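Side-chain contact in flavodoxin (Bacillus cereus, PDB 6FSG), which probably serves as a low-potential electron donor to a number of redox enzymes, using a bound flavin mononucleotide to carry the electrons: residues D70-M75 / V102-E107. Residues are numbered along the deposited sequence; the frame is centred on the assembly and turned at random.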
# COMPACT_ATOMS: atom_id res chain seq x y z
N ASP A 70 -11.34 3.69 9.88
CA ASP A 70 -12.21 2.56 10.20
C ASP A 70 -11.59 1.25 9.74
O ASP A 70 -11.62 0.25 10.47
CB ASP A 70 -13.60 2.73 9.57
CG ASP A 70 -14.42 3.83 10.23
OD1 ASP A 70 -14.07 4.26 11.35
OD2 ASP A 70 -15.43 4.24 9.62
N PHE A 71 -11.01 1.24 8.53
CA PHE A 71 -10.34 0.04 8.02
C PHE A 71 -9.20 -0.37 8.94
O PHE A 71 -9.04 -1.56 9.25
CB PHE A 71 -9.82 0.39 6.62
CG PHE A 71 -9.20 -0.75 5.85
CD1 PHE A 71 -7.88 -1.13 6.07
CD2 PHE A 71 -9.93 -1.41 4.87
CE1 PHE A 71 -7.29 -2.15 5.32
CE2 PHE A 71 -9.35 -2.41 4.12
CZ PHE A 71 -8.03 -2.79 4.36
N TYR A 72 -8.41 0.60 9.39
CA TYR A 72 -7.28 0.33 10.29
C TYR A 72 -7.75 -0.31 11.59
O TYR A 72 -7.13 -1.26 12.07
CB TYR A 72 -6.55 1.65 10.53
CG TYR A 72 -5.35 1.59 11.45
CD1 TYR A 72 -4.15 1.03 11.05
CD2 TYR A 72 -5.42 2.13 12.73
CE1 TYR A 72 -3.06 1.00 11.89
CE2 TYR A 72 -4.34 2.10 13.57
CZ TYR A 72 -3.16 1.53 13.15
OH TYR A 72 -2.09 1.53 14.03
N ASP A 73 -8.82 0.23 12.19
CA ASP A 73 -9.39 -0.42 13.37
C ASP A 73 -9.76 -1.86 13.06
O ASP A 73 -9.39 -2.78 13.80
CB ASP A 73 -10.62 0.37 13.83
CG ASP A 73 -10.28 1.73 14.41
OD1 ASP A 73 -9.09 1.99 14.70
OD2 ASP A 73 -11.21 2.54 14.59
N ALA A 74 -10.47 -2.09 11.95
CA ALA A 74 -10.97 -3.42 11.61
C ALA A 74 -9.84 -4.40 11.34
O ALA A 74 -10.06 -5.62 11.44
CB ALA A 74 -11.93 -3.32 10.42
N MET A 75 -8.63 -3.92 11.07
CA MET A 75 -7.51 -4.82 10.84
C MET A 75 -7.12 -5.58 12.11
O MET A 75 -6.48 -6.62 12.02
CB MET A 75 -6.29 -4.07 10.29
CG MET A 75 -6.43 -3.57 8.85
SD MET A 75 -4.99 -2.64 8.28
CE MET A 75 -3.83 -3.96 7.93
N VAL A 102 2.93 5.27 5.96
CA VAL A 102 3.53 4.05 5.43
C VAL A 102 4.03 3.16 6.56
O VAL A 102 3.75 1.96 6.60
CB VAL A 102 4.64 4.40 4.42
CG1 VAL A 102 5.43 3.17 4.02
CG2 VAL A 102 4.05 5.11 3.19
N ASP A 103 4.76 3.76 7.51
CA ASP A 103 5.31 3.01 8.63
C ASP A 103 4.21 2.45 9.54
O ASP A 103 4.33 1.33 10.04
CB ASP A 103 6.25 3.94 9.40
CG ASP A 103 7.38 4.45 8.54
OD1 ASP A 103 8.20 3.61 8.08
OD2 ASP A 103 7.43 5.67 8.29
N ILE A 104 3.12 3.22 9.73
CA ILE A 104 2.00 2.77 10.56
C ILE A 104 1.32 1.56 9.93
O ILE A 104 0.99 0.57 10.61
CB ILE A 104 1.00 3.93 10.77
CG1 ILE A 104 1.62 5.02 11.65
CG2 ILE A 104 -0.32 3.42 11.36
CD1 ILE A 104 0.89 6.37 11.59
N LEU A 105 1.07 1.61 8.61
CA LEU A 105 0.41 0.49 7.95
C LEU A 105 1.31 -0.74 7.92
O LEU A 105 0.83 -1.87 8.11
CB LEU A 105 -0.05 0.89 6.55
CG LEU A 105 -1.21 1.89 6.54
CD1 LEU A 105 -1.55 2.31 5.12
CD2 LEU A 105 -2.44 1.36 7.25
N ILE A 106 2.62 -0.56 7.72
CA ILE A 106 3.54 -1.69 7.80
C ILE A 106 3.43 -2.37 9.17
O ILE A 106 3.34 -3.59 9.27
CB ILE A 106 4.99 -1.26 7.47
CG1 ILE A 106 5.15 -1.04 5.96
CG2 ILE A 106 6.00 -2.30 8.01
CD1 ILE A 106 6.49 -0.47 5.56
N GLU A 107 3.47 -1.57 10.24
CA GLU A 107 3.39 -2.13 11.58
C GLU A 107 2.13 -2.98 11.76
O GLU A 107 2.18 -4.06 12.36
CB GLU A 107 3.42 -0.99 12.61
CG GLU A 107 3.25 -1.38 14.06
CD GLU A 107 3.14 -0.15 14.94
OE1 GLU A 107 2.06 0.47 14.99
OE2 GLU A 107 4.16 0.21 15.54
O HOH W 1 0.07 0.29 13.26
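Y72 reaches from helix 69-74 to helix 100-111 and brings its ring against I104 and L105. The segment axes come no nearer than 11.7 Å and run 28° from parallel, a gap that suits a long, rigid aromatic side chain. With CG anti to the backbone N (chi1 179°), the ring is carried across to the neighbouring helix. Y72 CE1 meets I104 CG2 at 3.7 Å, the two side chains crossing at about a right angle, while Y72 CD1 lies 4.2 Å from L105 CD2. Both methyl groups approach the ring obliquely.

Y72 is partly exposed, which suits a residue with a polar hydroxyl at its tip. Y72 OH donates to a water 2.6 Å away, which lies in the ring plane at its edge. That water in turn donates to I104 O at 2.8 Å and to E107 OE1 at 2.6 Å, so it stands in for a direct hydrogen bond between hydroxyl and carboxylate.

Further on, M75 points toward the second helix, and its flexible thioether chain packs on K108 and L109. Deeper down, L105, buried as its branched apolar side chain suits, also touches L64 of a loop and V87 of strand 84-91. Roughly parallel helices on one side of a five-stranded parallel sheet, ordered 2-1-3-4-5, are characteristic of the three-layer alpha/beta/alpha sandwich of the flavodoxin-like fold.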